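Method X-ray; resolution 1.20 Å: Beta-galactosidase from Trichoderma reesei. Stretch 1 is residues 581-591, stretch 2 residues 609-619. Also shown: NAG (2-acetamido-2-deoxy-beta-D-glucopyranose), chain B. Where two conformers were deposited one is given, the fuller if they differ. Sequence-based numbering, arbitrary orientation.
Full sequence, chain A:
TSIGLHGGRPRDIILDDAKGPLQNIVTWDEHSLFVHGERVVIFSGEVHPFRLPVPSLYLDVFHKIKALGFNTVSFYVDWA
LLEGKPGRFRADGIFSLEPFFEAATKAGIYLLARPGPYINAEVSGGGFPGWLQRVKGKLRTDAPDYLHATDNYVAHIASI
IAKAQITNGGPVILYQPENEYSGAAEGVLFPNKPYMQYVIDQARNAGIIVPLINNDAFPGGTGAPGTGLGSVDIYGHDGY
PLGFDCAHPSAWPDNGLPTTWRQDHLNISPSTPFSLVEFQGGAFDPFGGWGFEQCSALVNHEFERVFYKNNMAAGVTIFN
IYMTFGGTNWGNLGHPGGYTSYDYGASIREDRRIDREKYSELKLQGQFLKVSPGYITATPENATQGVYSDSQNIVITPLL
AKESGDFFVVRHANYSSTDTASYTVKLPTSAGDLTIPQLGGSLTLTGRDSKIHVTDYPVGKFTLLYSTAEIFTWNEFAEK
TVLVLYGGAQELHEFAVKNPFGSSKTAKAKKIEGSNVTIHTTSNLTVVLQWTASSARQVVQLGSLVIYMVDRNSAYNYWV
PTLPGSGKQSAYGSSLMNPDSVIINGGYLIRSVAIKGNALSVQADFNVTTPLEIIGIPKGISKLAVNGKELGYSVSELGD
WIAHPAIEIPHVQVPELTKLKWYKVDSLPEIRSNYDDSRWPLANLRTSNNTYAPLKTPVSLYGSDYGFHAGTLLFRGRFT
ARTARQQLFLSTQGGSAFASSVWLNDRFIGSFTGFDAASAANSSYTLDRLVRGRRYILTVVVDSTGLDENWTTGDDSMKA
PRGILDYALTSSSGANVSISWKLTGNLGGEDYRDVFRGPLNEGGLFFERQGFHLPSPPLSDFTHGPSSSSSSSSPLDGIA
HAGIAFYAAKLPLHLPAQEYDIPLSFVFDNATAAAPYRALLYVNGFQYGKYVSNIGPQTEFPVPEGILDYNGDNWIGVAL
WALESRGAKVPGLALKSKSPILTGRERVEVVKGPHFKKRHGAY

Stretch 1 581-591: SVIINGGYLIR
Stretch 2, residues 609-619: TTPLEIIGIPK

How does the contact begin? A water donates to Ser 581 O (2.8 Å) and to Gly 616 O (2.7 Å), joining two carbonyls that cannot bond to each other. Val 582 follows, extended at phi/psi -130/146 with chi1 m, its CG1 lying 4.4 Å from Pro 618 CD in an apolar contact.

What holds the strands together? Strand 583-585 runs antiparallel to strand 612-615, at 157°, in the register Ile 583 with Ile 615, Ile 584 with Ile 614 and Asn 585 with Glu 613. At the first and last pairs amide N gives to carbonyl O in both directions, in near-linear hydrogen bonds (162-165°). Ile 583 N donates to Ile 615 O (3.0 Å) and Ile 615 N to Ile 583 O (2.7 Å). Both side chains are m,t, with CB of Ile 583 4.1 Å from CB of Ile 615.

What do the next two residues add? Ile 584 (m,t), in the non-hydrogen-bonded pair, uses the other face, CG1 3.9 Å from CD1 of Ile 614 (m,m) and CG2 3.9 Å from CD2 of Leu 612 (m,t). Asn 585 and Glu 613 share the face of Ile 583. Asn 585 N donates to Glu 613 O (2.8 Å) and Glu 613 N to Asn 585 O (2.9 Å). Asn 585 (chi1 t, chi2 23°) adds a polar link: ND2 donates to Glu 613 OE1 (2.9 Å), with Glu 613 at t,t and chi3 44°.

Why do glycines follow? Gly 586 (125/154) and Gly 587 (108/149) adopt angles that would jam a CB against the preceding carbonyl; at Gly 586 it would also sit 2.3 Å from Pro 611 O. Leu 612 CD2 approaches Gly 586 O to 3.3 Å, and a water accepts from Gly 587 N (3.1 Å) while donating to Thr 610 OG1 (2.8 Å). Beyond the glycines, Ile 590 (m,m) places CD1 4.3 Å from Leu 612 CD2.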

ATOM      1  N   SER A 581      19.336 -16.272 -14.274  1.00  9.11           N
ATOM      2  CA  SER A 581      19.344 -15.841 -12.878  1.00  8.91           C
ATOM      3  C   SER A 581      20.603 -16.351 -12.141  1.00  8.70           C
ATOM      4  O   SER A 581      21.367 -17.114 -12.738  1.00  9.52           O
ATOM      5  CB  SER A 581      18.098 -16.383 -12.168  1.00 10.60           C
ATOM      6  OG  SER A 581      18.217 -17.799 -11.997  1.00 12.27           O
ATOM      7  N   VAL A 582      20.762 -15.941 -10.899  1.00  8.50           N
ATOM      8  CA  VAL A 582      21.670 -16.632  -9.984  0.50  8.59           C
ATOM      9  C   VAL A 582      20.838 -16.868  -8.733  1.00  8.18           C
ATOM     10  O   VAL A 582      19.940 -16.070  -8.396  1.00 10.74           O
ATOM     11  CB  VAL A 582      22.939 -15.842  -9.645  0.50 14.51           C
ATOM     12  CG1 VAL A 582      23.719 -15.461 -10.903  0.50 21.72           C
ATOM     13  CG2 VAL A 582      22.596 -14.601  -8.841  0.50 20.47           C
ATOM     14  N   ILE A 583      21.068 -17.973  -8.073  1.00  7.79           N
ATOM     15  CA  ILE A 583      20.318 -18.332  -6.886  1.00  8.04           C
ATOM     16  C   ILE A 583      21.191 -18.034  -5.669  1.00  7.82           C
ATOM     17  O   ILE A 583      22.354 -18.436  -5.669  1.00 10.44           O
ATOM     18  CB  ILE A 583      19.895 -19.808  -6.893  1.00  8.92           C
ATOM     19  CG1 ILE A 583      18.975 -20.120  -8.094  1.00 10.46           C
ATOM     20  CG2 ILE A 583      19.236 -20.194  -5.583  1.00 11.37           C
ATOM     21  CD1 ILE A 583      18.755 -21.585  -8.366  1.00 12.23           C
ATOM     22  N   ILE A 584      20.643 -17.288  -4.704  1.00  8.02           N
ATOM     23  CA  ILE A 584      21.471 -16.926  -3.539  1.00  8.54           C
ATOM     24  C   ILE A 584      20.743 -17.368  -2.284  1.00  8.35           C
ATOM     25  O   ILE A 584      19.566 -17.035  -2.082  1.00 10.38           O
ATOM     26  CB  ILE A 584      21.787 -15.414  -3.523  1.00  8.31           C
ATOM     27  CG1 ILE A 584      22.596 -15.033  -4.765  1.00 10.64           C
ATOM     28  CG2 ILE A 584      22.475 -15.005  -2.200  1.00 10.51           C
ATOM     29  CD1 ILE A 584      23.012 -13.591  -4.920  1.00 12.59           C
ATOM     30  N   ASN A 585      21.470 -18.100  -1.431  1.00  9.42           N
ATOM     31  CA  ASN A 585      20.930 -18.522  -0.134  1.00  9.28           C
ATOM     32  C   ASN A 585      21.537 -17.621   0.950  1.00  8.28           C
ATOM     33  O   ASN A 585      22.783 -17.717   1.171  1.00  9.48           O
ATOM     34  CB  ASN A 585      21.269 -19.992   0.079  1.00 10.48           C
ATOM     35  CG  ASN A 585      21.035 -20.472   1.490  1.00 10.31           C
ATOM     36  OD1 ASN A 585      20.242 -19.887   2.230  1.00 12.72           O
ATOM     37  ND2 ASN A 585      21.761 -21.545   1.853  1.00 12.92           N
ATOM     38  N   GLY A 586      20.722 -16.802   1.579  1.00  8.54           N
ATOM     39  CA  GLY A 586      21.174 -15.941   2.650  1.00  9.62           C
ATOM     40  C   GLY A 586      20.824 -14.504   2.335  1.00  8.45           C
ATOM     41  O   GLY A 586      20.703 -14.071   1.166  1.00 10.00           O
ATOM     42  N   GLY A 587      20.677 -13.722   3.392  1.00  9.52           N
ATOM     43  CA  GLY A 587      20.487 -12.277   3.261  1.00  8.87           C
ATOM     44  C   GLY A 587      19.066 -11.874   3.601  1.00  8.76           C
ATOM     45  O   GLY A 587      18.100 -12.594   3.354  1.00  9.39           O
ATOM     46  N   TYR A 588      18.935 -10.650   4.139  1.00  8.87           N
ATOM     47  CA  TYR A 588      17.630 -10.059   4.393  1.00  8.37           C
ATOM     48  C   TYR A 588      16.951  -9.592   3.112  1.00  8.05           C
ATOM     49  O   TYR A 588      15.718  -9.591   3.007  1.00  8.70           O
ATOM     50  CB  TYR A 588      17.844  -8.908   5.333  1.00  8.87           C
ATOM     51  CG  TYR A 588      16.716  -7.941   5.580  1.00  8.74           C
ATOM     52  CD1 TYR A 588      15.655  -8.179   6.457  1.00  8.78           C
ATOM     53  CD2 TYR A 588      16.766  -6.711   4.915  1.00  8.89           C
ATOM     54  CE1 TYR A 588      14.650  -7.263   6.674  1.00  9.63           C
ATOM     55  CE2 TYR A 588      15.778  -5.755   5.134  1.00 10.65           C
ATOM     56  CZ  TYR A 588      14.725  -6.057   6.002  1.00  9.58           C
ATOM     57  OH  TYR A 588      13.758  -5.107   6.222  1.00 11.39           O
ATOM     58  N   LEU A 589      17.767  -9.209   2.123  1.00  7.83           N
ATOM     59  CA  LEU A 589      17.280  -8.822   0.824  1.00  7.55           C
ATOM     60  C   LEU A 589      18.422  -8.995  -0.188  1.00  7.62           C
ATOM     61  O   LEU A 589      19.535  -8.529   0.096  1.00  9.08           O
ATOM     62  CB  LEU A 589      16.835  -7.348   0.795  1.00  7.51           C
ATOM     63  CG  LEU A 589      16.361  -6.794  -0.551  1.00  8.35           C
ATOM     64  CD1 LEU A 589      15.128  -7.558  -1.087  1.00  9.93           C
ATOM     65  CD2 LEU A 589      15.996  -5.317  -0.392  1.00  9.88           C
ATOM     66  N   ILE A 590      18.151  -9.609  -1.333  1.00  7.91           N
ATOM     67  CA  ILE A 590      19.052  -9.478  -2.480  1.00  7.56           C
ATOM     68  C   ILE A 590      18.369  -8.596  -3.493  1.00  8.00           C
ATOM     69  O   ILE A 590      17.278  -8.914  -3.950  1.00  9.01           O
ATOM     70  CB  ILE A 590      19.402 -10.846  -3.084  1.00  8.62           C
ATOM     71  CG1 ILE A 590      20.051 -11.735  -2.027  1.00  9.71           C
ATOM     72  CG2 ILE A 590      20.228 -10.650  -4.336  1.00 11.48           C
ATOM     73  CD1 ILE A 590      21.421 -11.271  -1.534  1.00 10.80           C
ATOM     74  N   ARG A 591      18.983  -7.443  -3.744  1.00  7.98           N
ATOM     75  CA  ARG A 591      18.388  -6.458  -4.622  1.00  8.06           C
ATOM     76  C   ARG A 591      18.699  -6.744  -6.073  1.00  8.02           C
ATOM     77  O   ARG A 591      17.806  -6.575  -6.917  1.00 10.46           O
ATOM     78  CB  ARG A 591      18.919  -5.040  -4.292  1.00  9.21           C
ATOM     79  CG  ARG A 591      18.460  -4.575  -2.908  1.00  8.52           C
ATOM     80  CD  ARG A 591      19.170  -3.200  -2.599  1.00  9.37           C
ATOM     81  NE  ARG A 591      18.699  -2.796  -1.275  1.00  8.37           N
ATOM     82  CZ  ARG A 591      17.560  -2.173  -1.049  1.00  8.93           C
ATOM     83  NH1 ARG A 591      16.744  -1.778  -2.023  1.00 10.40           N
ATOM     84  NH2 ARG A 591      17.241  -1.917   0.216  1.00  9.49           N
ATOM     85  N   THR A 609      23.637 -11.165  10.995  1.00 14.92           N
ATOM     86  CA  THR A 609      24.779 -11.766  10.278  1.00 15.16           C
ATOM     87  C   THR A 609      24.291 -13.044   9.619  1.00 12.11           C
ATOM     88  O   THR A 609      23.393 -13.780  10.047  1.00 15.00           O
ATOM     89  CB  THR A 609      25.960 -11.958  11.213  1.00 17.40           C
ATOM     90  OG1 THR A 609      25.455 -12.832  12.190  1.00 19.93           O
ATOM     91  CG2 THR A 609      26.332 -10.631  11.849  1.00 23.77           C
ATOM     92  N   THR A 610      24.912 -13.353   8.472  1.00 12.50           N
ATOM     93  CA  THR A 610      24.619 -14.539   7.673  1.00 11.60           C
ATOM     94  C   THR A 610      25.742 -14.741   6.681  1.00 10.01           C
ATOM     95  O   THR A 610      26.273 -13.731   6.226  1.00 10.68           O
ATOM     96  CB  THR A 610      23.272 -14.359   6.948  1.00 12.16           C
ATOM     97  OG1 THR A 610      23.028 -15.495   6.112  1.00 13.79           O
ATOM     98  CG2 THR A 610      23.295 -13.115   6.049  1.00 13.46           C
ATOM     99  N   PRO A 611      26.044 -15.959   6.291  1.00 11.17           N
ATOM    100  CA  PRO A 611      26.841 -16.165   5.098  1.00 11.35           C
ATOM    101  C   PRO A 611      25.968 -15.936   3.882  1.00 11.05           C
ATOM    102  O   PRO A 611      24.739 -15.821   3.963  1.00 13.00           O
ATOM    103  CB  PRO A 611      27.255 -17.651   5.130  1.00 14.94           C
ATOM    104  CG  PRO A 611      26.360 -18.272   6.144  1.00 14.27           C
ATOM    105  CD  PRO A 611      25.661 -17.238   6.935  1.00 15.21           C
ATOM    106  N   LEU A 612      26.582 -15.880   2.727  1.00 11.99           N
ATOM    107  CA  LEU A 612      25.870 -15.877   1.448  1.00 10.30           C
ATOM    108  C   LEU A 612      26.404 -17.065   0.660  1.00 10.33           C
ATOM    109  O   LEU A 612      27.613 -17.189   0.507  1.00 13.11           O
ATOM    110  CB  LEU A 612      26.147 -14.647   0.583  1.00 14.89           C
ATOM    111  CG  LEU A 612      25.488 -13.340   0.903  1.00 18.05           C
ATOM    112  CD1 LEU A 612      25.856 -12.347  -0.193  1.00 25.12           C
ATOM    113  CD2 LEU A 612      23.971 -13.514   1.069  1.00 16.44           C
ATOM    114  N   GLU A 613      25.486 -17.873   0.144  1.00  9.37           N
ATOM    115  CA  GLU A 613      25.847 -18.984  -0.721  1.00  9.05           C
ATOM    116  C   GLU A 613      25.299 -18.691  -2.122  1.00  8.94           C
ATOM    117  O   GLU A 613      24.130 -18.397  -2.273  1.00 11.60           O
ATOM    118  CB  GLU A 613      25.290 -20.295  -0.197  1.00 11.34           C
ATOM    119  CG  GLU A 613      25.554 -21.500  -1.111  1.00 11.82           C
ATOM    120  CD  GLU A 613      24.832 -22.721  -0.549  1.00 16.42           C
ATOM    121  OE1 GLU A 613      23.639 -22.647  -0.124  1.00 19.08           O
ATOM    122  OE2 GLU A 613      25.407 -23.845  -0.526  1.00 27.65           O
ATOM    123  N   ILE A 614      26.179 -18.708  -3.090  1.00  9.49           N
ATOM    124  CA  ILE A 614      25.835 -18.365  -4.473  1.00  8.82           C
ATOM    125  C   ILE A 614      25.807 -19.621  -5.311  1.00  8.78           C
ATOM    126  O   ILE A 614      26.815 -20.336  -5.338  1.00 10.31           O
ATOM    127  CB  ILE A 614      26.883 -17.409  -5.062  1.00 12.09           C
ATOM    128  CG1 ILE A 614      27.321 -16.377  -4.053  1.00 16.90           C
ATOM    129  CG2 ILE A 614      26.333 -16.779  -6.334  1.00 13.82           C
ATOM    130  CD1 ILE A 614      26.396 -15.294  -3.720  1.00 20.75           C
ATOM    131  N   ILE A 615      24.674 -19.876  -5.920  1.00  9.91           N
ATOM    132  CA  ILE A 615      24.466 -21.120  -6.681  1.00 10.52           C
ATOM    133  C   ILE A 615      24.230 -20.789  -8.126  1.00 10.46           C
ATOM    134  O   ILE A 615      23.333 -19.964  -8.422  1.00 11.92           O
ATOM    135  CB  ILE A 615      23.282 -21.891  -6.056  1.00 11.04           C
ATOM    136  CG1 ILE A 615      23.574 -22.275  -4.590  1.00 13.43           C
ATOM    137  CG2 ILE A 615      22.890 -23.108  -6.881  1.00 13.96           C
ATOM    138  CD1 ILE A 615      22.312 -22.596  -3.789  1.00 15.01           C
ATOM    139  N   GLY A 616      25.008 -21.365  -9.023  1.00 10.93           N
ATOM    140  CA  GLY A 616      24.852 -21.085 -10.451  1.00 13.26           C
ATOM    141  C   GLY A 616      25.759 -19.983 -10.900  1.00 13.07           C
ATOM    142  O   GLY A 616      25.322 -18.946 -11.385  1.00 24.72           O
ATOM    143  N   ILE A 617      27.057 -20.138 -10.750  1.00 13.99           N
ATOM    144  CA  ILE A 617      28.007 -19.112 -11.162  1.00 15.63           C
ATOM    145  C   ILE A 617      28.101 -18.996 -12.680  1.00 17.90           C
ATOM    146  O   ILE A 617      28.371 -20.024 -13.273  1.00 24.14           O
ATOM    147  CB  ILE A 617      29.392 -19.512 -10.571  1.00 16.24           C
ATOM    148  CG1 ILE A 617      29.333 -19.833  -9.067  1.00 16.76           C
ATOM    149  CG2 ILE A 617      30.377 -18.417 -10.938  1.00 22.19           C
ATOM    150  CD1 ILE A 617      28.689 -18.768  -8.260  1.00 23.13           C
ATOM    151  N   PRO A 618      27.895 -17.816 -13.287  1.00 22.80           N
ATOM    152  CA  PRO A 618      27.949 -17.747 -14.747  1.00 25.61           C
ATOM    153  C   PRO A 618      29.357 -18.135 -15.209  1.00 26.95           C
ATOM    154  O   PRO A 618      30.418 -18.016 -14.534  1.00 23.84           O
ATOM    155  CB  PRO A 618      27.614 -16.297 -15.065  1.00 30.16           C
ATOM    156  CG  PRO A 618      27.095 -15.705 -13.810  1.00 27.45           C
ATOM    157  CD  PRO A 618      27.618 -16.532 -12.652  1.00 22.18           C
ATOM    158  N   LYS A 619      29.378 -18.637 -16.451  1.00 28.93           N
ATOM    159  CA  LYS A 619      30.625 -19.102 -17.039  1.00 33.14           C
ATOM    160  C   LYS A 619      31.682 -18.023 -17.081  1.00 31.21           C
ATOM    161  O   LYS A 619      31.374 -16.889 -17.449  1.00 30.99           O
ATOM    162  CB  LYS A 619      30.373 -19.578 -18.465  1.00 36.84           C
ATOM    163  CG  LYS A 619      31.484 -20.478 -18.989  1.00 41.30           C
ATOM    164  CD  LYS A 619      30.878 -21.806 -19.467  1.00 64.08           C
ATOM    165  CE  LYS A 619      31.795 -22.969 -19.117  1.00 63.57           C
ATOM    166  NZ  LYS A 619      31.091 -24.014 -18.319  1.00 52.41           N
TER
HETATM  167  C1  NAG B   1      15.754  -9.769  10.149  1.00 11.13           C
HETATM  168  C2  NAG B   1      14.789  -9.604  11.360  1.00 11.55           C
HETATM  169  C3  NAG B   1      14.046 -10.911  11.618  1.00 11.48           C
HETATM  170  C4  NAG B   1      13.284 -11.302  10.304  1.00  9.53           C
HETATM  171  C5  NAG B   1      14.296 -11.336   9.131  1.00  9.64           C
HETATM  172  C6  NAG B   1      13.559 -11.520   7.805  1.00  9.77           C
HETATM  173  C7  NAG B   1      15.823  -8.085  12.975  1.00 19.65           C
HETATM  174  C8  NAG B   1      16.663  -7.985  14.210  1.00 24.89           C
HETATM  175  N2  NAG B   1      15.588  -9.325  12.533  1.00 14.79           N
HETATM  176  O3  NAG B   1      13.059 -10.639  12.626  1.00 14.95           O
HETATM  177  O4  NAG B   1      12.830 -12.642  10.473  1.00  9.37           O
HETATM  178  O5  NAG B   1      14.892 -10.042   9.039  1.00 10.82           O
HETATM  179  O6  NAG B   1      14.540 -11.794   6.810  1.00 10.10           O
HETATM  180  O7  NAG B   1      15.458  -7.096  12.314  1.00 22.16           O
HETATM  181  O   HOH W   1      24.051 -17.618 -13.338  1.00 14.72           O
HETATM  182  O   HOH W   2      23.943 -18.929   3.485  1.00 20.00           O
HETATM  183  O   HOH W   3      20.280 -15.551   5.832  1.00 24.69           O